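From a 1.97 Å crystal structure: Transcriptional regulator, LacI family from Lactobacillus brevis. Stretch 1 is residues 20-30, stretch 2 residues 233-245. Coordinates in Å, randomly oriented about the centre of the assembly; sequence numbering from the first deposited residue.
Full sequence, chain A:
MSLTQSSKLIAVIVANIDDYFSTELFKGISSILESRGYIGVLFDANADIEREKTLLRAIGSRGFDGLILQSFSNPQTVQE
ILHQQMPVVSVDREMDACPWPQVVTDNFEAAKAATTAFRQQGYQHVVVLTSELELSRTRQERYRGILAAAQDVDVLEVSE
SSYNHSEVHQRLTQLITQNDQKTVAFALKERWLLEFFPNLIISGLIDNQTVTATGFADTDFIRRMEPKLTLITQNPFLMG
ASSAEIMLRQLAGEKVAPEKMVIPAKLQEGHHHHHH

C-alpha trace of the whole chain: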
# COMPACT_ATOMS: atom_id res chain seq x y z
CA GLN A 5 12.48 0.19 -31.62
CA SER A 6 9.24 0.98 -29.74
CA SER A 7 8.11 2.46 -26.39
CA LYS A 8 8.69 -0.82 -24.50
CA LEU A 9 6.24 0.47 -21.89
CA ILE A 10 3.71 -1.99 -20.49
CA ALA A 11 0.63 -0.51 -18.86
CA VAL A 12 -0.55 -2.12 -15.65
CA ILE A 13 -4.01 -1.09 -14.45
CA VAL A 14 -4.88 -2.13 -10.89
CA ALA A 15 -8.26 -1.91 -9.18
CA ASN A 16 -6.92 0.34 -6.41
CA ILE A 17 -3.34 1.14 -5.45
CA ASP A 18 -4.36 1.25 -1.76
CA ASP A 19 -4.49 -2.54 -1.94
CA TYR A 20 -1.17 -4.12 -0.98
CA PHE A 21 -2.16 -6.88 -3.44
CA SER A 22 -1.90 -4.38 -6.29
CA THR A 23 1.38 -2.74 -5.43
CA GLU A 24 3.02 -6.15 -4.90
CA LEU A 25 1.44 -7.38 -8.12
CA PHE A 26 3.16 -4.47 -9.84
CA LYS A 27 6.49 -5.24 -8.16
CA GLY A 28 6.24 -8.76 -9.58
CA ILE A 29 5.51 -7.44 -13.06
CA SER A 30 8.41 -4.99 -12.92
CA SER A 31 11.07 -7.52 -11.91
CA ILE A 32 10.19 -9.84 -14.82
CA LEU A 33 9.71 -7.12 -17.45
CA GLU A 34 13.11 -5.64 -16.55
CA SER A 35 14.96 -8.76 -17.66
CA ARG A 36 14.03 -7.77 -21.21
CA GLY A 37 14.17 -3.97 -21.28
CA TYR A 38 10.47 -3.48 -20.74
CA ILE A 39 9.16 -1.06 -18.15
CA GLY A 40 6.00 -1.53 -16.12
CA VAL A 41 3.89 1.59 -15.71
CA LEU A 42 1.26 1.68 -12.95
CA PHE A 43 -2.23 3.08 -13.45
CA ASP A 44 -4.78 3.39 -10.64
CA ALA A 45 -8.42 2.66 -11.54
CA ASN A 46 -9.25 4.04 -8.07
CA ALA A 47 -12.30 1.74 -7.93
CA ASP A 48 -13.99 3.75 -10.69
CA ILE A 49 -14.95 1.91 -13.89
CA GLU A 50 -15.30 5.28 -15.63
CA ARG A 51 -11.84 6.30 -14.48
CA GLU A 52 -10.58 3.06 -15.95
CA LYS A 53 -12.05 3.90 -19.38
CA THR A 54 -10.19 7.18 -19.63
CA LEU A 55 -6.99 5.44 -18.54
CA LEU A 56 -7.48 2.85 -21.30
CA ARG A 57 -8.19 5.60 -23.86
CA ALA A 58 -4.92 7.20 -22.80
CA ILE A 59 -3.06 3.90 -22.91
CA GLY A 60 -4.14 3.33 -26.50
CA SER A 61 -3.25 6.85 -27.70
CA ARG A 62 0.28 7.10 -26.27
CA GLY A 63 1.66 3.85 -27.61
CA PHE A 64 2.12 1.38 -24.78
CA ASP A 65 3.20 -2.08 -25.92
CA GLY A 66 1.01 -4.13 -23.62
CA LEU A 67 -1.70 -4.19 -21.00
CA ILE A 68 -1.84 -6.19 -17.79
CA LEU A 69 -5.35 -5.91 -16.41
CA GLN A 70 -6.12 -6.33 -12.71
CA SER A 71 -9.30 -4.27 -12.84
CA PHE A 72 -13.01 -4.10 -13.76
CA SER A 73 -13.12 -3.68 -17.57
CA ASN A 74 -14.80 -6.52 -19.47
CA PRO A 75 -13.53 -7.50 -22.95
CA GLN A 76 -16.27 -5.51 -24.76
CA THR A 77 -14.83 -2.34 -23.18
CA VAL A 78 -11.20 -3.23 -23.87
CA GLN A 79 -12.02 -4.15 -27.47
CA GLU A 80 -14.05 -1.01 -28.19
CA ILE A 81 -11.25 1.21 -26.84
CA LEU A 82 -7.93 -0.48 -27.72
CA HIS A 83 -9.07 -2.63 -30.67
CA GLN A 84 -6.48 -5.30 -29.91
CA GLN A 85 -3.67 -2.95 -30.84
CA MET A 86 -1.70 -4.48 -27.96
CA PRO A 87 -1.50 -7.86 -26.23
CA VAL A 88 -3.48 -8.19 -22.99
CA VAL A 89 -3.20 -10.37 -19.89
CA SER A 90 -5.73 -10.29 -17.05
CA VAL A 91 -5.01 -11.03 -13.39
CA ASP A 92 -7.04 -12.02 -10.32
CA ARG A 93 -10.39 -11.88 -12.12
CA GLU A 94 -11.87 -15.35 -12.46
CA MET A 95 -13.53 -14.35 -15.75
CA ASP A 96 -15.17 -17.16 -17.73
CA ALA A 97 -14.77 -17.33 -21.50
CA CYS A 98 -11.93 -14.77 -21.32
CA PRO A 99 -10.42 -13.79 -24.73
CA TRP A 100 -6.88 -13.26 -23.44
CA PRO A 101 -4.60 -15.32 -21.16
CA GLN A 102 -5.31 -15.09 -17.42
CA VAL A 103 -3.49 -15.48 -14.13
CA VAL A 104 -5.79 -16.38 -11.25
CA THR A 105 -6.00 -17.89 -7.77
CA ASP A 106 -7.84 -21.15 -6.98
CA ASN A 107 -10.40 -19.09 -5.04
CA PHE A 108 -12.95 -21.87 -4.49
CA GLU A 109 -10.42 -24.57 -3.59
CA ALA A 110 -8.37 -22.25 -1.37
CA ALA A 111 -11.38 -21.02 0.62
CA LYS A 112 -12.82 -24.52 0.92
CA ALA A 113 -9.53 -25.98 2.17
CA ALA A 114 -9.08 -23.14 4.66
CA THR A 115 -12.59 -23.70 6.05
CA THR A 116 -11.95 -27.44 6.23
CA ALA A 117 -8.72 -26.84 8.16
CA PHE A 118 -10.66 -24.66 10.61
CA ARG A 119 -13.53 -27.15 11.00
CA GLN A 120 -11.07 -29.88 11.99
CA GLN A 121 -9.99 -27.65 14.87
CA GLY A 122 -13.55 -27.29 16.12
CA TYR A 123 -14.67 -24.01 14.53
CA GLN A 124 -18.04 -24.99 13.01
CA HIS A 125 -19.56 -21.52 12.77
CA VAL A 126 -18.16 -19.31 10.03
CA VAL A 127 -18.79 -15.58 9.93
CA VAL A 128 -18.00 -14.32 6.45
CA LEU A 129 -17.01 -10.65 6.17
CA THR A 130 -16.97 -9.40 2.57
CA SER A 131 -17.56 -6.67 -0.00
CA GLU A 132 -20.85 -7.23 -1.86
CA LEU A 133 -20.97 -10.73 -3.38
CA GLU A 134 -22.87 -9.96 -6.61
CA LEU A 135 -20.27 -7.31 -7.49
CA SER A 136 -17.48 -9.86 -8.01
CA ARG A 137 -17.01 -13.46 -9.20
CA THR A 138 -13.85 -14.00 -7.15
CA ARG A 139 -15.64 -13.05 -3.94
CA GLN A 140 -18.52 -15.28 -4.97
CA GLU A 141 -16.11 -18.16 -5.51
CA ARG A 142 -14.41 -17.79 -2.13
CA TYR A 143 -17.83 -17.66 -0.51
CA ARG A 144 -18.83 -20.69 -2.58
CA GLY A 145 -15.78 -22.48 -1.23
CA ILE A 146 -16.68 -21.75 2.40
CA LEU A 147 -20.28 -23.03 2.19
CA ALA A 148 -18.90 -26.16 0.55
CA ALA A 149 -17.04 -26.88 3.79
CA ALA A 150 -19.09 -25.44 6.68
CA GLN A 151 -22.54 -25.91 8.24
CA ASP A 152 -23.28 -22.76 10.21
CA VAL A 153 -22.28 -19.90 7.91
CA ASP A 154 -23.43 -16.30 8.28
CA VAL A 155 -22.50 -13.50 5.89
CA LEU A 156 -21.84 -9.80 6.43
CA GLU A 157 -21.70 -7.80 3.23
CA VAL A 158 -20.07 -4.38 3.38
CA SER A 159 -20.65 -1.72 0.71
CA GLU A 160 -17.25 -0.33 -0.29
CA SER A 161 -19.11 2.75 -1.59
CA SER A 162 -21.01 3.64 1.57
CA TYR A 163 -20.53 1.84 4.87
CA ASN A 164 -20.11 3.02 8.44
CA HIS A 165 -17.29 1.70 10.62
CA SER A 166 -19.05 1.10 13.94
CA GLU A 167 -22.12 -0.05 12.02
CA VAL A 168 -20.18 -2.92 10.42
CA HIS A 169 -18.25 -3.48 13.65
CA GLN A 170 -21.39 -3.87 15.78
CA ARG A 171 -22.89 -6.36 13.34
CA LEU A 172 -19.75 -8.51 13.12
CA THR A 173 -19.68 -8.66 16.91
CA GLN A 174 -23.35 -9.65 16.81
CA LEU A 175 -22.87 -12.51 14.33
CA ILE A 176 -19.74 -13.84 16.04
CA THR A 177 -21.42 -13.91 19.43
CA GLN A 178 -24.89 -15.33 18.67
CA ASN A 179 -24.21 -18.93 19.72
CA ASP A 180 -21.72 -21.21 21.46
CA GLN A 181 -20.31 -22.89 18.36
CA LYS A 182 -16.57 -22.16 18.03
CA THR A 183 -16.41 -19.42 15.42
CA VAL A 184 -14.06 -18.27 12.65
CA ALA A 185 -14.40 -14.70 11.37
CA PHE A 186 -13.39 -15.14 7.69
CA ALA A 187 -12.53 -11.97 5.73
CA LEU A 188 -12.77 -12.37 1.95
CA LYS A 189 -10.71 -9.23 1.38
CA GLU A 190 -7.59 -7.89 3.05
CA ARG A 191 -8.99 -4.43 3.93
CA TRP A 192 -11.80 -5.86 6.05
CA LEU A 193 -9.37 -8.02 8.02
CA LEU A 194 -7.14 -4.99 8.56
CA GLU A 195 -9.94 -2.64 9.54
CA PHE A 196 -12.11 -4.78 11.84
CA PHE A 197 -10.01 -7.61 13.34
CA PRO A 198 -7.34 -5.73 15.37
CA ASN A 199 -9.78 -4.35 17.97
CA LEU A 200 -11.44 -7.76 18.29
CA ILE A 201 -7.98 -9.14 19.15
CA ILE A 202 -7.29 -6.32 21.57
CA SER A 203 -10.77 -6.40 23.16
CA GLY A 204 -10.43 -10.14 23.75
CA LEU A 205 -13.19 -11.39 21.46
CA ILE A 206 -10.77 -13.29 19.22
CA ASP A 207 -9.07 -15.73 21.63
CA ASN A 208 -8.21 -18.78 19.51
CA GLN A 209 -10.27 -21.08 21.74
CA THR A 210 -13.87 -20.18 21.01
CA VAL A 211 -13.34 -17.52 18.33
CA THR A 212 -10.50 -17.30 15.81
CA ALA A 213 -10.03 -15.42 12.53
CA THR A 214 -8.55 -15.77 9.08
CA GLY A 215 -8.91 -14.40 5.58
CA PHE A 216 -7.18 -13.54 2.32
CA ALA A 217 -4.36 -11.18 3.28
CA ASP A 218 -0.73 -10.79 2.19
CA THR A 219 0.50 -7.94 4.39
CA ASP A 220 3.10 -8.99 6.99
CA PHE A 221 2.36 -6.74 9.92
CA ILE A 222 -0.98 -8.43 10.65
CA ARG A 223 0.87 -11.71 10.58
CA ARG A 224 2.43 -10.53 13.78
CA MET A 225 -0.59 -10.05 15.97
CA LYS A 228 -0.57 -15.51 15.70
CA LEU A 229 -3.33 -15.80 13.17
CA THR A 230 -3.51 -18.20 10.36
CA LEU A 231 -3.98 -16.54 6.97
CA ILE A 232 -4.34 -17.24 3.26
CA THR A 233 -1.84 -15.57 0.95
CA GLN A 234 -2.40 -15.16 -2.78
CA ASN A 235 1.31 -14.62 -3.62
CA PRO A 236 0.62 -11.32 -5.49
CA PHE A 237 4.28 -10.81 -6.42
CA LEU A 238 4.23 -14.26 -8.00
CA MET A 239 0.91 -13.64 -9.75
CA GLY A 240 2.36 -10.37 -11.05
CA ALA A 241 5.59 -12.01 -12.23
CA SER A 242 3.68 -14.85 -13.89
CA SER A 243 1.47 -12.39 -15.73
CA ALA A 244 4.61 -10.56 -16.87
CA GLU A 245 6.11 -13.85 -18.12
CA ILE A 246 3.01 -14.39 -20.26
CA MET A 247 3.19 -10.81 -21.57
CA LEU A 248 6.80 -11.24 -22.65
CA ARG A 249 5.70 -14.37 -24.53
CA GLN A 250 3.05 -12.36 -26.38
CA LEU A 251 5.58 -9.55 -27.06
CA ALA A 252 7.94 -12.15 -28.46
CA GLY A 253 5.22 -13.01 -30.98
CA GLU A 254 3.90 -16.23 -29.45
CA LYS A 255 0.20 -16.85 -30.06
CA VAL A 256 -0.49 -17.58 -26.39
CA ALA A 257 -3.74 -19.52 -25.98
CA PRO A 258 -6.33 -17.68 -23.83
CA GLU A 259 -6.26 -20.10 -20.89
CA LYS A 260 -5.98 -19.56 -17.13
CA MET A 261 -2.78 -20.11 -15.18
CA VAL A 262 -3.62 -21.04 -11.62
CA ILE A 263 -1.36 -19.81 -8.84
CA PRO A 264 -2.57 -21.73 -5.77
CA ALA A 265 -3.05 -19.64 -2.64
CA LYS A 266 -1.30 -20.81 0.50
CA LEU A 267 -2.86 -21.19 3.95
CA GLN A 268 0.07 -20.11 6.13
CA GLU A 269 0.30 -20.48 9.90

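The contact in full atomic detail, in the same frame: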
# COMPACT_ATOMS: atom_id res chain seq x y z
N TYR A 20 -2.53 -3.59 -0.99
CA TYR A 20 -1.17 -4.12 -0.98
C TYR A 20 -1.05 -5.15 -2.11
O TYR A 20 0.01 -5.29 -2.72
CB TYR A 20 -0.90 -4.76 0.38
CG TYR A 20 0.39 -5.54 0.48
CD1 TYR A 20 1.61 -4.90 0.74
CD2 TYR A 20 0.39 -6.92 0.37
CE1 TYR A 20 2.78 -5.63 0.89
CE2 TYR A 20 1.56 -7.66 0.52
CZ TYR A 20 2.75 -7.01 0.78
OH TYR A 20 3.91 -7.74 0.93
N PHE A 21 -2.14 -5.87 -2.38
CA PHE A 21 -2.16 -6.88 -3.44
C PHE A 21 -1.76 -6.28 -4.78
O PHE A 21 -1.07 -6.92 -5.58
CB PHE A 21 -3.57 -7.47 -3.57
CG PHE A 21 -3.70 -8.51 -4.66
CD1 PHE A 21 -3.41 -9.85 -4.40
CD2 PHE A 21 -4.11 -8.15 -5.95
CE1 PHE A 21 -3.53 -10.82 -5.41
CE2 PHE A 21 -4.23 -9.10 -6.96
CZ PHE A 21 -3.94 -10.45 -6.70
N SER A 22 -2.20 -5.06 -5.04
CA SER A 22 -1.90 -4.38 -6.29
C SER A 22 -0.47 -3.91 -6.41
O SER A 22 0.18 -4.13 -7.43
CB SER A 22 -2.84 -3.19 -6.47
OG SER A 22 -4.15 -3.63 -6.73
N THR A 23 0.03 -3.25 -5.38
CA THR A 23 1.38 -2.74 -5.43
C THR A 23 2.39 -3.87 -5.51
O THR A 23 3.41 -3.71 -6.17
CB THR A 23 1.69 -1.84 -4.23
OG1 THR A 23 1.38 -2.53 -3.01
CG2 THR A 23 0.89 -0.56 -4.33
N GLU A 24 2.11 -4.99 -4.86
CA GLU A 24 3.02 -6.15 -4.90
C GLU A 24 2.91 -6.76 -6.29
O GLU A 24 3.90 -7.19 -6.87
CB GLU A 24 2.64 -7.24 -3.88
CG GLU A 24 3.24 -7.06 -2.50
CD GLU A 24 4.75 -7.14 -2.54
OE1 GLU A 24 5.29 -8.23 -2.80
OE2 GLU A 24 5.41 -6.10 -2.33
N LEU A 25 1.68 -6.83 -6.79
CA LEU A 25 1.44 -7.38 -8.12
C LEU A 25 2.37 -6.64 -9.06
O LEU A 25 3.11 -7.25 -9.83
CB LEU A 25 -0.01 -7.14 -8.55
CG LEU A 25 -0.42 -7.89 -9.81
CD1 LEU A 25 -0.70 -9.32 -9.41
CD2 LEU A 25 -1.67 -7.28 -10.40
N PHE A 26 2.32 -5.31 -8.99
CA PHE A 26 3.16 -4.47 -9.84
C PHE A 26 4.66 -4.73 -9.65
O PHE A 26 5.42 -4.70 -10.62
CB PHE A 26 2.89 -3.00 -9.57
CG PHE A 26 3.62 -2.08 -10.51
CD1 PHE A 26 3.29 -2.03 -11.87
CD2 PHE A 26 4.63 -1.25 -10.03
CE1 PHE A 26 3.97 -1.16 -12.75
CE2 PHE A 26 5.31 -0.38 -10.90
CZ PHE A 26 4.98 -0.33 -12.27
N LYS A 27 5.08 -4.95 -8.41
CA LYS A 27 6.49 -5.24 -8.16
C LYS A 27 6.88 -6.53 -8.88
O LYS A 27 7.98 -6.64 -9.41
CB LYS A 27 6.74 -5.40 -6.66
CG LYS A 27 6.91 -4.10 -5.91
CD LYS A 27 7.21 -4.37 -4.45
CE LYS A 27 7.23 -3.09 -3.64
NZ LYS A 27 8.33 -2.20 -4.09
N GLY A 28 5.97 -7.51 -8.89
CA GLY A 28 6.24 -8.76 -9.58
C GLY A 28 6.40 -8.55 -11.07
O GLY A 28 7.31 -9.07 -11.70
N ILE A 29 5.50 -7.75 -11.64
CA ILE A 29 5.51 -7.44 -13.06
C ILE A 29 6.79 -6.72 -13.48
O ILE A 29 7.36 -7.00 -14.52
CB ILE A 29 4.29 -6.54 -13.43
CG1 ILE A 29 3.01 -7.37 -13.37
CG2 ILE A 29 4.47 -5.91 -14.81
CD1 ILE A 29 1.77 -6.54 -13.38
N SER A 30 7.22 -5.78 -12.64
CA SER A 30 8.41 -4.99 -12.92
C SER A 30 9.71 -5.78 -12.89
O SER A 30 10.58 -5.52 -13.70
CB SER A 30 8.50 -3.81 -11.95
OG SER A 30 7.47 -2.87 -12.21
N THR A 233 -2.54 -16.53 1.79
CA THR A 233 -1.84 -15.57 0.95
C THR A 233 -2.01 -15.94 -0.50
O THR A 233 -1.94 -17.11 -0.85
CB THR A 233 -0.32 -15.51 1.25
OG1 THR A 233 0.29 -16.75 0.87
CG2 THR A 233 -0.08 -15.27 2.74
N GLN A 234 -2.25 -14.93 -1.34
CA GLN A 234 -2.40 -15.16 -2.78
C GLN A 234 -1.09 -15.13 -3.57
O GLN A 234 -1.09 -15.50 -4.74
CB GLN A 234 -3.34 -14.13 -3.38
CG GLN A 234 -4.79 -14.53 -3.38
CD GLN A 234 -5.66 -13.43 -3.94
OE1 GLN A 234 -6.00 -12.46 -3.25
NE2 GLN A 234 -6.02 -13.57 -5.21
N ASN A 235 0.01 -14.70 -2.94
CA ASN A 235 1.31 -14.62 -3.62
C ASN A 235 1.21 -13.58 -4.76
O ASN A 235 1.55 -13.87 -5.89
CB ASN A 235 1.67 -15.97 -4.27
CG ASN A 235 2.19 -16.99 -3.27
OD1 ASN A 235 2.00 -18.21 -3.45
ND2 ASN A 235 2.86 -16.52 -2.23
N PRO A 236 0.75 -12.36 -4.45
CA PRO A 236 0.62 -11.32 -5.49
C PRO A 236 1.88 -11.02 -6.32
O PRO A 236 1.78 -10.75 -7.52
CB PRO A 236 0.14 -10.10 -4.70
CG PRO A 236 0.68 -10.35 -3.32
CD PRO A 236 0.42 -11.82 -3.12
N PHE A 237 3.04 -11.06 -5.68
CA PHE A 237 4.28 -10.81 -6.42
C PHE A 237 4.41 -11.89 -7.49
O PHE A 237 4.73 -11.62 -8.65
CB PHE A 237 5.50 -10.88 -5.49
CG PHE A 237 6.81 -10.52 -6.18
CD1 PHE A 237 7.28 -9.21 -6.18
CD2 PHE A 237 7.55 -11.50 -6.84
CE1 PHE A 237 8.50 -8.87 -6.84
CE2 PHE A 237 8.76 -11.18 -7.51
CZ PHE A 237 9.23 -9.86 -7.50
N LEU A 238 4.13 -13.13 -7.09
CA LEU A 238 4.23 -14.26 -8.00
C LEU A 238 3.18 -14.19 -9.10
O LEU A 238 3.46 -14.52 -10.25
CB LEU A 238 4.08 -15.58 -7.23
CG LEU A 238 4.25 -16.85 -8.05
CD1 LEU A 238 5.67 -16.92 -8.59
CD2 LEU A 238 3.96 -18.06 -7.18
N MET A 239 1.97 -13.76 -8.75
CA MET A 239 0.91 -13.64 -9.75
C MET A 239 1.33 -12.54 -10.74
O MET A 239 1.15 -12.67 -11.96
CB MET A 239 -0.42 -13.28 -9.06
CG MET A 239 -1.07 -14.41 -8.24
SD MET A 239 -2.66 -13.93 -7.46
CE MET A 239 -3.79 -14.19 -8.79
N GLY A 240 1.92 -11.47 -10.21
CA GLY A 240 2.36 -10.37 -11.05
C GLY A 240 3.52 -10.77 -11.96
O GLY A 240 3.57 -10.39 -13.14
N ALA A 241 4.45 -11.55 -11.43
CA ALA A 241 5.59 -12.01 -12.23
C ALA A 241 5.15 -13.03 -13.29
O ALA A 241 5.70 -13.08 -14.39
CB ALA A 241 6.69 -12.62 -11.31
N SER A 242 4.16 -13.85 -12.95
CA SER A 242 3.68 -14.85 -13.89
C SER A 242 2.94 -14.16 -15.03
O SER A 242 3.05 -14.57 -16.19
CB SER A 242 2.74 -15.83 -13.18
OG SER A 242 3.41 -16.43 -12.10
N SER A 243 2.20 -13.11 -14.70
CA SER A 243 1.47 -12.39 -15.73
C SER A 243 2.44 -11.65 -16.64
O SER A 243 2.15 -11.45 -17.83
CB SER A 243 0.45 -11.42 -15.13
OG SER A 243 1.05 -10.26 -14.60
N ALA A 244 3.59 -11.25 -16.08
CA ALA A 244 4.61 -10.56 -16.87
C ALA A 244 5.32 -11.57 -17.78
O ALA A 244 5.74 -11.24 -18.89
CB ALA A 244 5.62 -9.87 -15.97
N GLU A 245 5.47 -12.81 -17.32
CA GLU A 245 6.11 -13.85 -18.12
C GLU A 245 5.24 -14.13 -19.35
O GLU A 245 5.75 -14.33 -20.46
CB GLU A 245 6.29 -15.13 -17.31
CG GLU A 245 7.40 -15.06 -16.26
CD GLU A 245 8.80 -15.16 -16.86
OE1 GLU A 245 8.91 -15.16 -18.10
OE2 GLU A 245 9.78 -15.25 -16.08

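Residues 20-30 and 236-245 form two helices that run in broadly the same direction, their axes crossing at -42° and approaching to 6.4 Å. So close a packing depends on two glycines. At Gly28 an ideal CB would lie 2.0 Å from Phe237 O, and at Gly240 one would lie 2.0 Å from Leu25 O; either would clash. Without side chains there, the backbones meet directly, and Gly28 CA and Ala241 CA are 4.2 Å apart. No hydrogen bond crosses the interface. Several backbone carbonyls are approached by CA-H groups: Gly240 CA lies 3.4 Å from Leu25 O, Leu25 CA 3.4 Å from Pro236 O, and Gly28 CA 3.4 Å from Phe237 O, with angles at hydrogen of 150° to 163°.

The larger side chains are arranged around this backbone core. The CA-to-CB bond of Phe237 points sideways, but its t rotamer (chi1 -176°) carries the ring back to the first helix. With chi2 at 92°, one ring face covers Gly28, whose CA sits 3.6 Å from the ring centroid and only 13° off its normal, a CH-pi contact over the ring face. Lys27 lies alongside: its CB is 3.9 Å from Phe237 CD1, while the rest of its extended chain leads away and NZ is hydrogen-bonded elsewhere in the structure.

Phe21 behaves similarly at the start of the contact. Its CA-to-CB bond is also sideways, and chi1 of 179° (t) brings the ring to the second helix, where CD1 packs 3.6 Å from Pro236 CB. Met239 SD approaches the ring edge, 3.8 Å from Phe21 CZ and close to the ring plane; chi1 m and chi2 t take the sulfur to this position. Pro236 points toward the first helix and also meets Glu24, with its CG 3.7 Å from Glu24 CB. The carboxylate of Glu24 curls back through m, m torsions, leaving OE1 3.8 Å from Phe237 CB, a contact without a polar partner across the interface.

Leu25 points away overall, yet its t, p rotamer returns CD1 to the neighbouring helix, 3.4 Å from Pro236 O and 4.0 Å from Met239 CB. Further along, chi1 of Ile29 (m) places CG1 3.1 Å from Gly240 O, a tight approach. That same carbonyl oxygen accepts a hydrogen bond from Ser243 OG (2.9 Å), which the p rotamer of the serine allows by folding its hydroxyl back onto its own helix. Ala244 CB, 3.7 Å from Ile29 O, extends the packing beyond the glycines.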